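Local coordinates for protein BauA (Acinetobacter baumannii, PDB 6HCP) that serves as the outer-membrane receptor for ferric preacinetobactin, probably carrying this iron-loaded siderophore inward as a TonB-dependent transporter, at residues Y109-G120 and A154-T165. Sequence-based numbering, arbitrary orientation.
Sequences YASSTNDMSMNG and AGSVGGTVNLVT. With EDO (1,2-ethanediol), chain P.
In the plug domain that fills the barrel of this TonB-dependent receptor, S117 and M118 pair in parallel with N162 and L163 of strand 159-165. S117 N donates to V161 O and L163 N to S117 O, and N119 N closes the ladder on L163 O at 2.8 Å. On the S117 face, N162 OD1 takes two bonds, from S117 OG at 2.8 Å and from G120 N, both reaching the same face of the amide plane. Its ND2 goes the other way, to E139 on strand 135-142, so the amide has polar partners at both ends. Where the chain turns off the ladder, the N119 carboxamide folds back across T165 at roughly a right angle: OD1 receives T165 N at 3.1 Å, while ND2 gives a nearly straight bond to T165 OG1, which lies almost in the amide plane and is also bonded to D243 of the barrel wall. Strand 117-118 is an inner member of the mixed plug sheet, between 159-165 and 121-122. M116 runs alongside V161, and its SD and CE both lie 4.0 Å from L163 CD1, the bend at the third torsion (-66°) keeping CE beside the leucine.

At the other end, buried D115 grips the loop 154-156 with its carboxylate. D115 OD1 takes A154 N at 2.7 Å through its syn lone pair, and D115 OD2 accepts S156 N nearly head-on and S156 OG at 2.5 Å on its anti side. With its first torsion at 68°, S156 holds OG within reach of D115, and S156 OG also accepts from S112 N at 3.0 Å. Water bridges D115 O to V161 N, and a second water links A110 O with V157 N.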
ATOM      1  N   TYR A 109       4.263  22.795 -25.867  1.00 20.99           N
ATOM      2  CA  TYR A 109       5.473  23.593 -25.905  1.00 21.71           C
ATOM      3  C   TYR A 109       5.920  23.944 -24.482  1.00 25.42           C
ATOM      4  O   TYR A 109       5.092  24.206 -23.617  1.00 23.40           O
ATOM      5  CB  TYR A 109       5.246  24.905 -26.657  1.00 23.29           C
ATOM      6  CG  TYR A 109       5.141  24.747 -28.151  1.00 21.33           C
ATOM      7  CD1 TYR A 109       6.216  24.322 -28.904  1.00 24.59           C
ATOM      8  CD2 TYR A 109       3.942  24.991 -28.795  1.00 24.20           C
ATOM      9  CE1 TYR A 109       6.120  24.190 -30.276  1.00 22.11           C
ATOM     10  CE2 TYR A 109       3.817  24.819 -30.161  1.00 25.86           C
ATOM     11  CZ  TYR A 109       4.922  24.459 -30.906  1.00 25.08           C
ATOM     12  OH  TYR A 109       4.831  24.375 -32.264  1.00 30.47           O
ATOM     13  N   ALA A 110       7.232  24.053 -24.294  1.00 23.34           N
ATOM     14  CA  ALA A 110       7.787  24.428 -22.999  1.00 25.50           C
ATOM     15  C   ALA A 110       7.170  25.755 -22.552  1.00 24.62           C
ATOM     16  O   ALA A 110       6.937  26.662 -23.352  1.00 25.39           O
ATOM     17  CB  ALA A 110       9.294  24.517 -23.080  1.00 27.16           C
ATOM     18  N   SER A 111       6.852  25.834 -21.258  1.00 21.92           N
ATOM     19  CA  SER A 111       6.479  27.056 -20.606  1.00 23.71           C
ATOM     20  C   SER A 111       7.409  27.269 -19.412  1.00 27.64           C
ATOM     21  O   SER A 111       7.331  26.545 -18.417  1.00 25.80           O
ATOM     22  CB  SER A 111       5.029  27.049 -20.178  1.00 25.48           C
ATOM     23  OG  SER A 111       4.695  28.276 -19.518  1.00 24.86           O
ATOM     24  N   SER A 112       8.349  28.205 -19.559  1.00 25.27           N
ATOM     25  CA  SER A 112       9.456  28.346 -18.605  1.00 24.81           C
ATOM     26  C   SER A 112       8.945  28.899 -17.276  1.00 22.43           C
ATOM     27  O   SER A 112       8.144  29.869 -17.245  1.00 23.43           O
ATOM     28  CB  SER A 112      10.550  29.236 -19.182  1.00 24.92           C
ATOM     29  OG  SER A 112      11.557  29.513 -18.212  1.00 26.06           O
ATOM     30  N   THR A 113       9.515  28.395 -16.181  1.00 22.14           N
ATOM     31  CA  THR A 113       9.287  28.957 -14.868  1.00 24.14           C
ATOM     32  C   THR A 113       9.683  30.432 -14.846  1.00 24.29           C
ATOM     33  O   THR A 113       9.130  31.214 -14.083  1.00 25.38           O
ATOM     34  CB  THR A 113      10.031  28.150 -13.799  1.00 22.79           C
ATOM     35  OG1 THR A 113      11.429  28.103 -14.116  1.00 24.98           O
ATOM     36  CG2 THR A 113       9.457  26.756 -13.694  1.00 26.55           C
ATOM     37  N   ASN A 114      10.694  30.780 -15.640  1.00 23.67           N
ATOM     38  CA  ASN A 114      11.213  32.148 -15.686  1.00 26.15           C
ATOM     39  C   ASN A 114      10.162  33.142 -16.212  1.00 27.26           C
ATOM     40  O   ASN A 114      10.372  34.350 -16.101  1.00 26.20           O
ATOM     41  CB  ASN A 114      12.365  32.295 -16.680  1.00 28.13           C
ATOM     42  CG  ASN A 114      13.681  31.686 -16.273  1.00 31.14           C
ATOM     43  OD1 ASN A 114      14.619  31.733 -17.066  1.00 29.96           O
ATOM     44  ND2 ASN A 114      13.728  30.985 -15.145  1.00 28.40           N
ATOM     45  N   ASP A 115       9.112  32.629 -16.869  1.00 23.91           N
ATOM     46  CA  ASP A 115       8.177  33.409 -17.671  1.00 23.99           C
ATOM     47  C   ASP A 115       6.821  33.583 -16.980  1.00 25.18           C
ATOM     48  O   ASP A 115       5.845  33.998 -17.606  1.00 25.33           O
ATOM     49  CB  ASP A 115       7.998  32.790 -19.061  1.00 23.88           C
ATOM     50  CG  ASP A 115       9.238  32.950 -19.933  1.00 23.47           C
ATOM     51  OD1 ASP A 115      10.122  33.736 -19.533  1.00 26.24           O
ATOM     52  OD2 ASP A 115       9.348  32.245 -20.962  1.00 23.63           O
ATOM     53  N   MET A 116       6.732  33.253 -15.692  1.00 26.54           N
ATOM     54  CA  MET A 116       5.475  33.496 -14.977  1.00 26.16           C
ATOM     55  C   MET A 116       5.355  34.988 -14.657  1.00 24.70           C
ATOM     56  O   MET A 116       6.366  35.644 -14.406  1.00 25.49           O
ATOM     57  CB  MET A 116       5.426  32.711 -13.662  1.00 26.47           C
ATOM     58  CG  MET A 116       5.582  31.219 -13.868  1.00 28.14           C
ATOM     59  SD  MET A 116       5.234  30.389 -12.279  1.00 31.40           S
ATOM     60  CE  MET A 116       6.584  30.975 -11.273  1.00 36.94           C
ATOM     61  N   SER A 117       4.119  35.477 -14.589  1.00 25.25           N
ATOM     62  CA  SER A 117       3.873  36.823 -14.148  1.00 26.18           C
ATOM     63  C   SER A 117       3.294  36.826 -12.731  1.00 27.63           C
ATOM     64  O   SER A 117       2.726  35.824 -12.278  1.00 25.86           O
ATOM     65  CB  SER A 117       3.005  37.565 -15.121  1.00 26.30           C
ATOM     66  OG  SER A 117       1.782  36.893 -15.380  1.00 27.75           O
ATOM     67  N   MET A 118       3.516  37.945 -12.023  1.00 25.95           N
ATOM     68  CA  MET A 118       2.924  38.198 -10.716  1.00 25.32           C
ATOM     69  C   MET A 118       2.059  39.458 -10.802  1.00 27.26           C
ATOM     70  O   MET A 118       2.562  40.500 -11.184  1.00 26.79           O
ATOM     71  CB  MET A 118       3.973  38.378  -9.623  1.00 25.25           C
ATOM     72  CG  MET A 118       3.332  38.563  -8.232  1.00 29.93           C
ATOM     73  SD  MET A 118       4.550  38.822  -6.928  1.00 35.06           S
ATOM     74  CE  MET A 118       5.422  37.266  -6.950  1.00 34.42           C
ATOM     75  N   ASN A 119       0.740  39.293 -10.653  1.00 26.47           N
ATOM     76  CA  ASN A 119      -0.206  40.380 -10.836  1.00 29.09           C
ATOM     77  C   ASN A 119       0.051  41.059 -12.191  1.00 34.76           C
ATOM     78  O   ASN A 119      -0.007  42.299 -12.308  1.00 27.10           O
ATOM     79  CB  ASN A 119      -0.090  41.385  -9.687  1.00 31.61           C
ATOM     80  CG  ASN A 119      -0.380  40.763  -8.334  1.00 32.33           C
ATOM     81  OD1 ASN A 119      -1.331  39.994  -8.199  1.00 28.97           O
ATOM     82  ND2 ASN A 119       0.408  41.113  -7.334  1.00 27.79           N
ATOM     83  N   GLY A 120       0.371  40.250 -13.206  1.00 28.16           N
ATOM     84  CA  GLY A 120       0.493  40.720 -14.589  1.00 26.92           C
ATOM     85  C   GLY A 120       1.905  41.162 -14.967  1.00 27.13           C
ATOM     86  O   GLY A 120       2.141  41.474 -16.136  1.00 29.62           O
ATOM     87  N   ALA A 154      12.464  34.278 -20.824  1.00 24.86           N
ATOM     88  CA  ALA A 154      13.021  33.074 -21.444  1.00 23.01           C
ATOM     89  C   ALA A 154      12.424  32.815 -22.836  1.00 24.74           C
ATOM     90  O   ALA A 154      12.804  31.860 -23.512  1.00 25.25           O
ATOM     91  CB  ALA A 154      12.828  31.866 -20.565  1.00 27.27           C
ATOM     92  N   GLY A 155      11.503  33.669 -23.279  1.00 23.97           N
ATOM     93  CA  GLY A 155      10.915  33.560 -24.629  1.00 23.40           C
ATOM     94  C   GLY A 155      10.131  32.274 -24.868  1.00 25.95           C
ATOM     95  O   GLY A 155       9.979  31.853 -26.009  1.00 24.85           O
ATOM     96  N   SER A 156       9.559  31.666 -23.812  1.00 24.28           N
ATOM     97  CA  SER A 156       8.756  30.462 -24.005  1.00 23.20           C
ATOM     98  C   SER A 156       7.368  30.861 -24.517  1.00 21.52           C
ATOM     99  O   SER A 156       6.923  31.989 -24.276  1.00 23.36           O
ATOM    100  CB  SER A 156       8.700  29.595 -22.733  1.00 24.12           C
ATOM    101  OG  SER A 156       7.971  30.234 -21.698  1.00 23.93           O
ATOM    102  N   VAL A 157       6.684  29.945 -25.216  1.00 24.04           N
ATOM    103  CA  VAL A 157       5.474  30.285 -25.970  1.00 24.55           C
ATOM    104  C   VAL A 157       4.276  29.372 -25.663  1.00 23.81           C
ATOM    105  O   VAL A 157       3.205  29.550 -26.247  1.00 25.97           O
ATOM    106  CB  VAL A 157       5.770  30.277 -27.488  1.00 24.47           C
ATOM    107  CG1 VAL A 157       6.896  31.254 -27.823  1.00 26.56           C
ATOM    108  CG2 VAL A 157       6.088  28.880 -28.017  1.00 26.56           C
ATOM    109  N   GLY A 158       4.405  28.416 -24.742  1.00 22.87           N
ATOM    110  CA  GLY A 158       3.333  27.437 -24.554  1.00 21.79           C
ATOM    111  C   GLY A 158       2.084  28.048 -23.911  1.00 22.45           C
ATOM    112  O   GLY A 158       0.955  27.612 -24.148  1.00 23.35           O
ATOM    113  N   GLY A 159       2.297  28.968 -22.971  1.00 24.23           N
ATOM    114  CA  GLY A 159       1.183  29.651 -22.286  1.00 25.02           C
ATOM    115  C   GLY A 159       1.706  30.589 -21.218  1.00 28.82           C
ATOM    116  O   GLY A 159       2.879  30.592 -20.914  1.00 30.36           O
ATOM    117  N   THR A 160       0.799  31.309 -20.571  1.00 25.04           N
ATOM    118  CA  THR A 160       1.199  32.221 -19.516  1.00 24.28           C
ATOM    119  C   THR A 160       0.512  31.805 -18.209  1.00 24.59           C
ATOM    120  O   THR A 160      -0.710  31.636 -18.160  1.00 25.44           O
ATOM    121  CB  THR A 160       0.909  33.681 -19.877  1.00 30.70           C
ATOM    122  OG1 THR A 160       1.609  33.991 -21.090  1.00 30.76           O
ATOM    123  CG2 THR A 160       1.322  34.635 -18.771  1.00 31.58           C
ATOM    124  N   VAL A 161       1.326  31.692 -17.169  1.00 23.77           N
ATOM    125  CA  VAL A 161       0.892  31.445 -15.822  1.00 26.68           C
ATOM    126  C   VAL A 161       1.010  32.763 -15.056  1.00 25.12           C
ATOM    127  O   VAL A 161       2.107  33.321 -14.966  1.00 25.07           O
ATOM    128  CB  VAL A 161       1.755  30.359 -15.162  1.00 26.40           C
ATOM    129  CG1 VAL A 161       1.326  30.114 -13.723  1.00 28.18           C
ATOM    130  CG2 VAL A 161       1.733  29.075 -15.976  1.00 24.74           C
ATOM    131  N   ASN A 162      -0.124  33.234 -14.530  1.00 24.06           N
ATOM    132  CA  ASN A 162      -0.189  34.503 -13.816  1.00 24.82           C
ATOM    133  C   ASN A 162      -0.583  34.223 -12.360  1.00 24.72           C
ATOM    134  O   ASN A 162      -1.623  33.598 -12.107  1.00 27.63           O
ATOM    135  CB  ASN A 162      -1.177  35.466 -14.482  1.00 24.51           C
ATOM    136  CG  ASN A 162      -1.234  36.818 -13.799  1.00 29.31           C
ATOM    137  OD1 ASN A 162      -0.189  37.403 -13.493  1.00 27.53           O
ATOM    138  ND2 ASN A 162      -2.442  37.269 -13.451  1.00 25.30           N
ATOM    139  N   LEU A 163       0.279  34.645 -11.434  1.00 23.24           N
ATOM    140  CA  LEU A 163       0.077  34.401 -10.020  1.00 26.67           C
ATOM    141  C   LEU A 163      -0.434  35.688  -9.372  1.00 31.66           C
ATOM    142  O   LEU A 163       0.199  36.761  -9.499  1.00 28.36           O
ATOM    143  CB  LEU A 163       1.393  33.961  -9.378  1.00 26.65           C
ATOM    144  CG  LEU A 163       2.116  32.812 -10.087  1.00 27.15           C
ATOM    145  CD1 LEU A 163       3.376  32.427  -9.338  1.00 28.46           C
ATOM    146  CD2 LEU A 163       1.214  31.600 -10.241  1.00 27.34           C
ATOM    147  N   VAL A 164      -1.634  35.594  -8.800  1.00 27.59           N
ATOM    148  CA  VAL A 164      -2.319  36.733  -8.201  1.00 27.87           C
ATOM    149  C   VAL A 164      -2.106  36.654  -6.688  1.00 30.10           C
ATOM    150  O   VAL A 164      -2.432  35.641  -6.064  1.00 28.22           O
ATOM    151  CB  VAL A 164      -3.813  36.717  -8.561  1.00 29.31           C
ATOM    152  CG1 VAL A 164      -4.580  37.846  -7.879  1.00 32.40           C
ATOM    153  CG2 VAL A 164      -4.032  36.738 -10.061  1.00 32.62           C
ATOM    154  N   THR A 165      -1.503  37.691  -6.112  1.00 26.78           N
ATOM    155  CA  THR A 165      -1.117  37.662  -4.706  1.00 28.46           C
ATOM    156  C   THR A 165      -2.347  37.887  -3.812  1.00 26.27           C
ATOM    157  O   THR A 165      -3.414  38.317  -4.278  1.00 30.55           O
ATOM    158  CB  THR A 165      -0.029  38.695  -4.397  1.00 30.02           C
ATOM    159  OG1 THR A 165      -0.529  39.979  -4.773  1.00 26.21           O
ATOM    160  CG2 THR A 165       1.265  38.382  -5.113  1.00 35.21           C
TER
HETATM  161  C1  EDO P 813       0.129  44.543 -15.389  1.00 75.06           C
HETATM  162  O1  EDO P 813      -0.551  45.755 -15.724  1.00 90.48           O
HETATM  163  C2  EDO P 813       1.363  44.851 -14.561  1.00 60.80           C
HETATM  164  O2  EDO P 813       1.035  44.703 -13.177  1.00 62.01           O
HETATM  165  O   HOH W   1       8.188  27.412 -25.569  1.00 22.96           O
HETATM  166  O   HOH W   2       5.202  30.020 -21.986  1.00 34.48           O
HETATM  167  O   HOH W   3       4.124  31.806 -17.860  1.00 27.56           O
HETATM  168  O   HOH W   4       4.637  33.554 -20.680  1.00 53.52           O